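Local atomic coordinates of erythropoietin (Homo sapiens, PDB entry 1EER), a protein that acts as a hormone cytokine that binds and dimerises the erythropoietin receptor, activating JAK2 and driving the proliferation and differentiation of erythrocytes. Residues 2-7 with 157-161; 35-41 with 133-138; 63-67 with 105-110. The protein carries 5 engineered substitutions. One frame throughout, in Å; residues are numbered along the deposited sequence.

Followed from the N terminus, the chain of this four-helix cytokine is closed three times, each closure lying within the last. Contact 1 is the outermost: it joins the loop before helix 9-25 to the end of helix 138-161 and so brings the two ends of the chain together. Within that span contact 2 pairs strand 34-41 with strand 133-137, two connecting segments outside the helices. Innermost, contact 3 packs helix 56-82 against helix 91-111. Contacts 1 and 3 touch, Ile6 and Thr157 meeting Leu109, whereas contact 2 lies across the chain's centre from contact 1, their centres about 31 Å apart.

Contact 1 (2-7 with 157-161); sequences PPRLIC and TGEAC
Cys7 and Cys161 are joined by a disulfide, and the shapes on its two sides show how a covalent link can be framed by modest packing. Cys7 SG and Cys161 SG are 2.0 Å apart, and the bridge is twisted to a chi3 of -93°, near the right angle that disulfides favour. The two cysteines have nearly the same first torsion (chi1 -73° and -78°), SG lying beside the backbone N in each.

On one flank the CG-CD edge of the Pro3 ring is the bump, and the hollow it meets is the step in the backbone of Ala160 and Cys161, between their two carbonyl oxygens and over Cys161 CA. Pro3 CD lies 3.2 Å from Cys161 O, and Pro3 CG 3.9 Å from Ala160 O. On the other flank, Ile6 and Thr157 meet at a slant, the two branches of Ile6 straddling the threonine. Ile6 CG2 faces Thr157 CG2 at 4.2 Å, and Ile6 CD1 faces Thr157 OG1 at 3.9 Å. The same threonine methyl, Thr157 CG2, also lies 3.7 Å from Ile6 O. The hydroxyl is hydrogen-bonded to Leu153 O, one turn back in its helix.

Around this junction, Leu108 and Leu109 of helix 91-111 receive Ile6, and Leu112 just beyond packs on Pro3, Ile6 and Ala160. The disulfide thereby fastens the N-terminal loop to helix 138-161, beside helix 91-111.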
loop_
_atom_site.group_PDB
_atom_site.type_symbol
_atom_site.label_atom_id
_atom_site.label_comp_id
_atom_site.label_asym_id
_atom_site.label_seq_id
_atom_site.Cartn_x
_atom_site.Cartn_y
_atom_site.Cartn_z
ATOM N N PRO A 2 -14.387 14.608 -1.393
ATOM C CA PRO A 2 -13.685 13.360 -1.720
ATOM C C PRO A 2 -14.518 12.391 -2.563
ATOM O O PRO A 2 -15.398 11.705 -2.039
ATOM C CB PRO A 2 -13.337 12.771 -0.352
ATOM C CG PRO A 2 -13.308 13.960 0.597
ATOM C CD PRO A 2 -13.953 15.149 -0.090
ATOM N N PRO A 3 -14.262 12.350 -3.888
ATOM C CA PRO A 3 -14.928 11.500 -4.890
ATOM C C PRO A 3 -15.109 10.008 -4.528
ATOM O O PRO A 3 -15.035 9.130 -5.393
ATOM C CB PRO A 3 -14.066 11.685 -6.140
ATOM C CG PRO A 3 -13.479 13.053 -5.984
ATOM C CD PRO A 3 -13.261 13.243 -4.508
ATOM N N ARG A 4 -15.348 9.738 -3.248
ATOM C CA ARG A 4 -15.560 8.389 -2.735
ATOM C C ARG A 4 -14.395 7.396 -2.867
ATOM O O ARG A 4 -13.340 7.702 -3.422
ATOM C CB ARG A 4 -16.832 7.792 -3.352
ATOM C CG ARG A 4 -17.912 8.817 -3.654
ATOM C CD ARG A 4 -19.073 8.756 -2.671
ATOM N NE ARG A 4 -19.900 9.959 -2.760
ATOM C CZ ARG A 4 -20.989 10.077 -3.519
ATOM N NH1 ARG A 4 -21.397 9.058 -4.266
ATOM N NH2 ARG A 4 -21.669 11.221 -3.544
ATOM N N LEU A 5 -14.634 6.210 -2.311
ATOM C CA LEU A 5 -13.724 5.069 -2.243
ATOM C C LEU A 5 -12.277 5.143 -2.722
ATOM O O LEU A 5 -11.380 4.748 -1.985
ATOM C CB LEU A 5 -14.402 3.854 -2.871
ATOM C CG LEU A 5 -15.648 3.390 -2.105
ATOM C CD1 LEU A 5 -16.882 4.016 -2.727
ATOM C CD2 LEU A 5 -15.756 1.890 -2.137
ATOM N N ILE A 6 -12.018 5.619 -3.934
ATOM C CA ILE A 6 -10.627 5.666 -4.384
ATOM C C ILE A 6 -9.872 6.834 -3.772
ATOM O O ILE A 6 -8.643 6.850 -3.761
ATOM C CB ILE A 6 -10.504 5.722 -5.931
ATOM C CG1 ILE A 6 -9.190 5.060 -6.354
ATOM C CG2 ILE A 6 -10.583 7.151 -6.428
ATOM C CD1 ILE A 6 -8.998 4.960 -7.860
ATOM N N CYS A 7 -10.618 7.803 -3.251
ATOM C CA CYS A 7 -10.017 8.969 -2.626
ATOM C C CYS A 7 -9.537 8.651 -1.222
ATOM O O CYS A 7 -9.001 9.513 -0.525
ATOM C CB CYS A 7 -11.017 10.118 -2.603
ATOM S SG CYS A 7 -11.221 10.806 -4.267
ATOM N N THR A 157 -4.888 10.178 -9.330
ATOM C CA THR A 157 -5.865 10.036 -8.254
ATOM C C THR A 157 -5.700 11.086 -7.150
ATOM O O THR A 157 -6.685 11.591 -6.620
ATOM C CB THR A 157 -5.782 8.643 -7.613
ATOM O OG1 THR A 157 -6.245 7.654 -8.543
ATOM C CG2 THR A 157 -6.639 8.591 -6.374
ATOM N N GLY A 158 -4.456 11.407 -6.808
ATOM C CA GLY A 158 -4.203 12.395 -5.777
ATOM C C GLY A 158 -4.764 13.760 -6.122
ATOM O O GLY A 158 -5.425 14.396 -5.303
ATOM N N GLU A 159 -4.510 14.219 -7.341
ATOM C CA GLU A 159 -4.998 15.524 -7.758
ATOM C C GLU A 159 -6.507 15.574 -7.954
ATOM O O GLU A 159 -7.162 16.530 -7.537
ATOM C CB GLU A 159 -4.315 15.949 -9.055
ATOM C CG GLU A 159 -4.902 17.208 -9.675
ATOM C CD GLU A 159 -3.857 18.282 -9.935
ATOM O OE1 GLU A 159 -2.732 17.936 -10.361
ATOM O OE2 GLU A 159 -4.166 19.474 -9.716
ATOM N N ALA A 160 -7.055 14.541 -8.588
ATOM C CA ALA A 160 -8.480 14.487 -8.888
ATOM C C ALA A 160 -9.372 14.461 -7.652
ATOM O O ALA A 160 -10.492 14.960 -7.672
ATOM C CB ALA A 160 -8.770 13.277 -9.784
ATOM N N CYS A 161 -8.863 13.897 -6.569
ATOM C CA CYS A 161 -9.638 13.791 -5.344
ATOM C C CYS A 161 -9.865 15.131 -4.667
ATOM O O CYS A 161 -10.840 15.303 -3.936
ATOM C CB CYS A 161 -8.960 12.803 -4.399
ATOM S SG CYS A 161 -9.298 11.076 -4.881
#

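Contact 2 (35-41 with 133-138); sequences LNEKITV and ITADTF. Engineered in segment 35-41: Lys38 (natural residue Asn).
Ile39 and Ala135 are a hydrogen-bonded pair in a two-stranded antiparallel sheet, formed between strands 34-41 and 133-137 in the connections of the helical bundle. The second segment runs up to the start of helix 138-161, with Thr137 at its N-cap. Ile39 N gives to Ala135 O at 2.8 Å, and Ala135 N returns a bond to Ile39 O at 3.0 Å. Val41 N gives to Ile133 O at 2.9 Å. Thr40 and Thr134 are the neighbouring non-hydrogen-bonded pair, the CG2 methyl of Thr134 lying over Thr40 CA. The 134° between the strand directions shows how strongly the ribbon is twisted.

Beyond the corners at Asn36, Glu37 and Asp136 a single bond, Leu35 N to Asp136 O at 2.9 Å, ties the chains. Here Leu35 carries the packing. Placed beside its own backbone N (chi1 -75°), Leu35 CG comes within 3.7 Å of Thr137 C. Leu35 CD1 then lies 3.5 Å from Thr137 O, and Leu35 CD2 sits over a face of the Phe138 ring, offset toward the rim and 3.4 Å from the centroid, as a CH-pi contact. At the other end Val41 CG2 and Ile133 CG2 touch at 3.6 Å, their side chains crossing at about a right angle.

The Ile39 side chain packs on Ala73 and Leu80 of helix 56-82, and the carboxylate of Glu37 is held by Arg76 in a salt bridge. Lys38 is an engineered residue, its CB beside Thr134 OG1. Such antiparallel pairing of the long crossover connections is a feature of short-chain four-helix cytokines, found here beside long helices.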
loop_
_atom_site.group_PDB
_atom_site.type_symbol
_atom_site.label_atom_id
_atom_site.label_comp_id
_atom_site.label_asym_id
_atom_site.label_seq_id
_atom_site.Cartn_x
_atom_site.Cartn_y
_atom_site.Cartn_z
ATOM N N LEU A 35 7.152 -15.056 -20.995
ATOM C CA LEU A 35 5.762 -14.963 -21.428
ATOM C C LEU A 35 5.704 -15.634 -22.802
ATOM O O LEU A 35 4.627 -15.870 -23.362
ATOM C CB LEU A 35 5.328 -13.497 -21.549
ATOM C CG LEU A 35 5.051 -12.697 -20.268
ATOM C CD1 LEU A 35 4.911 -11.225 -20.619
ATOM C CD2 LEU A 35 3.782 -13.195 -19.596
ATOM N N ASN A 36 6.883 -15.938 -23.334
ATOM C CA ASN A 36 7.012 -16.587 -24.631
ATOM C C ASN A 36 6.340 -15.801 -25.752
ATOM O O ASN A 36 5.692 -16.375 -26.626
ATOM C CB ASN A 36 6.437 -17.999 -24.561
ATOM C CG ASN A 36 7.358 -18.957 -23.841
ATOM O OD1 ASN A 36 6.992 -19.537 -22.822
ATOM N ND2 ASN A 36 8.565 -19.126 -24.366
ATOM N N GLU A 37 6.517 -14.484 -25.711
ATOM C CA GLU A 37 5.959 -13.567 -26.695
ATOM C C GLU A 37 6.013 -12.154 -26.117
ATOM O O GLU A 37 6.158 -11.973 -24.909
ATOM C CB GLU A 37 4.509 -13.958 -27.031
ATOM C CG GLU A 37 3.435 -13.064 -26.428
ATOM C CD GLU A 37 2.047 -13.680 -26.504
ATOM O OE1 GLU A 37 1.948 -14.914 -26.681
ATOM O OE2 GLU A 37 1.053 -12.929 -26.381
ATOM N N LYS A 38 5.906 -11.155 -26.984
ATOM C CA LYS A 38 5.931 -9.766 -26.542
ATOM C C LYS A 38 4.526 -9.220 -26.245
ATOM O O LYS A 38 3.718 -9.011 -27.156
ATOM C CB LYS A 38 6.607 -8.884 -27.600
ATOM C CG LYS A 38 7.855 -9.489 -28.233
ATOM C CD LYS A 38 7.618 -9.931 -29.688
ATOM C CE LYS A 38 6.155 -10.341 -29.970
ATOM N NZ LYS A 38 5.899 -11.817 -29.915
ATOM N N ILE A 39 4.239 -9.001 -24.966
ATOM C CA ILE A 39 2.948 -8.461 -24.554
ATOM C C ILE A 39 3.078 -6.944 -24.448
ATOM O O ILE A 39 3.907 -6.432 -23.690
ATOM C CB ILE A 39 2.511 -9.031 -23.182
ATOM C CG1 ILE A 39 2.467 -10.555 -23.254
ATOM C CG2 ILE A 39 1.149 -8.459 -22.777
ATOM C CD1 ILE A 39 1.749 -11.210 -22.098
ATOM N N THR A 40 2.270 -6.229 -25.222
ATOM C CA THR A 40 2.296 -4.774 -25.201
ATOM C C THR A 40 1.862 -4.267 -23.826
ATOM O O THR A 40 0.903 -4.761 -23.243
ATOM C CB THR A 40 1.360 -4.202 -26.272
ATOM O OG1 THR A 40 1.730 -4.728 -27.553
ATOM C CG2 THR A 40 1.445 -2.678 -26.299
ATOM N N VAL A 41 2.569 -3.273 -23.306
ATOM C CA VAL A 41 2.250 -2.731 -21.991
ATOM C C VAL A 41 2.242 -1.216 -22.055
ATOM O O VAL A 41 2.738 -0.630 -23.014
ATOM C CB VAL A 41 3.290 -3.193 -20.947
ATOM C CG1 VAL A 41 3.098 -4.673 -20.658
ATOM C CG2 VAL A 41 4.701 -2.940 -21.463
ATOM N N ILE A 133 5.660 -0.139 -26.027
ATOM C CA ILE A 133 6.553 -0.798 -25.093
ATOM C C ILE A 133 5.989 -2.196 -24.901
ATOM O O ILE A 133 4.775 -2.393 -24.952
ATOM C CB ILE A 133 6.564 -0.066 -23.725
ATOM C CG1 ILE A 133 7.122 1.342 -23.895
ATOM C CG2 ILE A 133 7.387 -0.843 -22.714
ATOM C CD1 ILE A 133 7.060 2.165 -22.645
ATOM N N THR A 134 6.863 -3.169 -24.685
ATOM C CA THR A 134 6.404 -4.530 -24.479
ATOM C C THR A 134 7.246 -5.233 -23.434
ATOM O O THR A 134 8.280 -4.726 -22.996
ATOM C CB THR A 134 6.471 -5.368 -25.780
ATOM O OG1 THR A 134 7.840 -5.563 -26.145
ATOM C CG2 THR A 134 5.733 -4.680 -26.914
ATOM N N ALA A 135 6.786 -6.415 -23.039
ATOM C CA ALA A 135 7.485 -7.235 -22.057
ATOM C C ALA A 135 7.378 -8.687 -22.522
ATOM O O ALA A 135 6.402 -9.061 -23.172
ATOM C CB ALA A 135 6.847 -7.072 -20.670
ATOM N N ASP A 136 8.390 -9.491 -22.210
ATOM C CA ASP A 136 8.381 -10.897 -22.574
ATOM C C ASP A 136 8.664 -11.769 -21.355
ATOM O O ASP A 136 9.004 -12.940 -21.484
ATOM C CB ASP A 136 9.391 -11.186 -23.699
ATOM C CG ASP A 136 10.796 -10.707 -23.377
ATOM O OD1 ASP A 136 11.389 -11.192 -22.392
ATOM O OD2 ASP A 136 11.313 -9.847 -24.122
ATOM N N THR A 137 8.537 -11.180 -20.169
ATOM C CA THR A 137 8.731 -11.896 -18.913
ATOM C C THR A 137 7.670 -11.390 -17.944
ATOM O O THR A 137 7.140 -10.284 -18.109
ATOM C CB THR A 137 10.128 -11.645 -18.272
ATOM O OG1 THR A 137 10.380 -10.236 -18.180
ATOM C CG2 THR A 137 11.218 -12.300 -19.089
ATOM N N PHE A 138 7.357 -12.194 -16.934
ATOM C CA PHE A 138 6.361 -11.794 -15.955
ATOM C C PHE A 138 6.966 -10.735 -15.058
ATOM O O PHE A 138 6.256 -9.926 -14.457
ATOM C CB PHE A 138 5.918 -13.003 -15.134
ATOM C CG PHE A 138 4.793 -13.763 -15.759
ATOM C CD1 PHE A 138 3.477 -13.341 -15.592
ATOM C CD2 PHE A 138 5.050 -14.868 -16.566
ATOM C CE1 PHE A 138 2.431 -14.007 -16.225
ATOM C CE2 PHE A 138 4.012 -15.540 -17.202
ATOM C CZ PHE A 138 2.700 -15.108 -17.032
#

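Contact 3 (63-67 with 105-110); sequences VWQGL and LTTLLR
Trp64 lays the rim of its indole against one turn of the facing helix, an example of an aromatic edge bridging two antiparallel helices. Its CB leaves the helix beside the facing segment rather than straight at it, and with CG anti to the backbone N (chi1 -178°) the ring is carried across the gap. The six-membered ring makes the contact. Trp64 CE3 comes first, 4.0 Å from Leu109 CB; Trp64 CZ3 follows, touching the same CB and lying 3.4 Å from Thr106 O. At the far corner Trp64 CH2 meets the methyl Thr106 CG2 at 3.6 Å and Arg110 NH2 at 3.8 Å. All of these partners but the methyl lie at the ring's edge, near its plane, and the guanidinium is turned 68° from the indole.

Deeper in, Leu67 CD2 and Leu109 CD2 meet tip to tip, a tight 3.4 Å apart. Val63 CG1 meets Leu109 CD2 at 3.6 Å. The N-to-C directions of these short helix segments differ by 163°, their axes 10.9 Å apart at closest.

Helix 138-161 backs this core through Leu153 against Leu67 and Tyr156 against Val63, while Ala114, Gln115 and Ala118 of helix 114-120 pack on Trp64.

The chemistry is thus mostly hydrocarbon around Val63, Leu67 and Leu109, with a polar fringe where the indole's C-H edge faces Thr106 O, perhaps with weak electrostatic attraction, and Arg110, whose NE bonds weakly to Gln115. The Thr106 hydroxyl is bonded within its own helix to Leu102 O. Cohesion between the segments therefore rests largely on fit and burial, with no hydrogen bond fixing their register.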
loop_
_atom_site.group_PDB
_atom_site.type_symbol
_atom_site.label_atom_id
_atom_site.label_comp_id
_atom_site.label_asym_id
_atom_site.label_seq_id
_atom_site.Cartn_x
_atom_site.Cartn_y
_atom_site.Cartn_z
ATOM N N VAL A 63 -3.844 7.833 -17.729
ATOM C CA VAL A 63 -4.147 6.784 -16.751
ATOM C C VAL A 63 -5.243 5.794 -17.174
ATOM O O VAL A 63 -5.062 4.578 -17.087
ATOM C CB VAL A 63 -4.517 7.413 -15.374
ATOM C CG1 VAL A 63 -4.972 6.333 -14.385
ATOM C CG2 VAL A 63 -3.309 8.154 -14.819
ATOM N N TRP A 64 -6.369 6.321 -17.631
ATOM C CA TRP A 64 -7.474 5.478 -18.047
ATOM C C TRP A 64 -7.087 4.549 -19.192
ATOM O O TRP A 64 -7.314 3.342 -19.129
ATOM C CB TRP A 64 -8.669 6.340 -18.449
ATOM C CG TRP A 64 -9.830 5.513 -18.839
ATOM C CD1 TRP A 64 -10.288 5.290 -20.103
ATOM C CD2 TRP A 64 -10.640 4.726 -17.970
ATOM N NE1 TRP A 64 -11.335 4.401 -20.076
ATOM C CE2 TRP A 64 -11.572 4.040 -18.777
ATOM C CE3 TRP A 64 -10.670 4.530 -16.586
ATOM C CZ2 TRP A 64 -12.527 3.168 -18.242
ATOM C CZ3 TRP A 64 -11.619 3.663 -16.055
ATOM C CH2 TRP A 64 -12.534 2.994 -16.884
ATOM N N GLN A 65 -6.502 5.100 -20.245
ATOM C CA GLN A 65 -6.111 4.263 -21.360
ATOM C C GLN A 65 -4.970 3.340 -20.962
ATOM O O GLN A 65 -4.983 2.158 -21.300
ATOM C CB GLN A 65 -5.697 5.119 -22.537
ATOM C CG GLN A 65 -6.843 5.852 -23.144
ATOM C CD GLN A 65 -6.407 6.725 -24.281
ATOM O OE1 GLN A 65 -7.043 7.728 -24.587
ATOM N NE2 GLN A 65 -5.308 6.353 -24.917
ATOM N N GLY A 66 -3.990 3.874 -20.237
ATOM C CA GLY A 66 -2.873 3.050 -19.818
ATOM C C GLY A 66 -3.320 1.849 -19.012
ATOM O O GLY A 66 -2.818 0.737 -19.197
ATOM N N LEU A 67 -4.268 2.079 -18.106
ATOM C CA LEU A 67 -4.816 1.025 -17.250
ATOM C C LEU A 67 -5.532 -0.035 -18.080
ATOM O O LEU A 67 -5.447 -1.228 -17.781
ATOM C CB LEU A 67 -5.797 1.627 -16.246
ATOM C CG LEU A 67 -6.167 0.781 -15.029
ATOM C CD1 LEU A 67 -4.963 0.658 -14.100
ATOM C CD2 LEU A 67 -7.357 1.426 -14.323
ATOM N N LEU A 105 -9.788 -1.379 -9.653
ATOM C CA LEU A 105 -9.254 -0.056 -9.943
ATOM C C LEU A 105 -9.976 0.581 -11.122
ATOM O O LEU A 105 -10.260 1.780 -11.103
ATOM C CB LEU A 105 -7.747 -0.149 -10.218
ATOM C CG LEU A 105 -6.939 -0.576 -8.988
ATOM C CD1 LEU A 105 -5.526 -0.965 -9.397
ATOM C CD2 LEU A 105 -6.923 0.568 -7.976
ATOM N N THR A 106 -10.274 -0.217 -12.146
ATOM C CA THR A 106 -10.989 0.287 -13.322
ATOM C C THR A 106 -12.354 0.863 -12.938
ATOM O O THR A 106 -12.756 1.926 -13.423
ATOM C CB THR A 106 -11.243 -0.820 -14.358
ATOM O OG1 THR A 106 -9.995 -1.362 -14.806
ATOM C CG2 THR A 106 -12.016 -0.259 -15.539
ATOM N N THR A 107 -13.072 0.146 -12.076
ATOM C CA THR A 107 -14.384 0.585 -11.637
ATOM C C THR A 107 -14.198 1.825 -10.774
ATOM O O THR A 107 -14.927 2.803 -10.910
ATOM C CB THR A 107 -15.099 -0.517 -10.810
ATOM O OG1 THR A 107 -15.347 -1.661 -11.640
ATOM C CG2 THR A 107 -16.426 -0.004 -10.270
ATOM N N LEU A 108 -13.197 1.775 -9.902
ATOM C CA LEU A 108 -12.879 2.880 -9.000
ATOM C C LEU A 108 -12.536 4.182 -9.742
ATOM O O LEU A 108 -12.998 5.267 -9.360
ATOM C CB LEU A 108 -11.715 2.471 -8.090
ATOM C CG LEU A 108 -11.976 2.304 -6.584
ATOM C CD1 LEU A 108 -13.429 1.922 -6.315
ATOM C CD2 LEU A 108 -11.026 1.252 -6.037
ATOM N N LEU A 109 -11.735 4.068 -10.801
ATOM C CA LEU A 109 -11.317 5.223 -11.598
ATOM C C LEU A 109 -12.466 5.906 -12.318
ATOM O O LEU A 109 -12.556 7.135 -12.354
ATOM C CB LEU A 109 -10.289 4.797 -12.640
ATOM C CG LEU A 109 -8.937 5.481 -12.582
ATOM C CD1 LEU A 109 -8.556 5.749 -11.133
ATOM C CD2 LEU A 109 -7.914 4.590 -13.254
ATOM N N ARG A 110 -13.331 5.094 -12.916
ATOM C CA ARG A 110 -14.471 5.605 -13.655
ATOM C C ARG A 110 -15.324 6.478 -12.761
ATOM O O ARG A 110 -15.739 7.558 -13.152
ATOM C CB ARG A 110 -15.307 4.443 -14.192
ATOM C CG ARG A 110 -16.677 4.846 -14.688
ATOM C CD ARG A 110 -17.410 3.648 -15.252
ATOM N NE ARG A 110 -16.525 2.825 -16.065
ATOM C CZ ARG A 110 -16.547 1.500 -16.076
ATOM N NH1 ARG A 110 -17.414 0.851 -15.312
ATOM N NH2 ARG A 110 -15.704 0.826 -16.844
#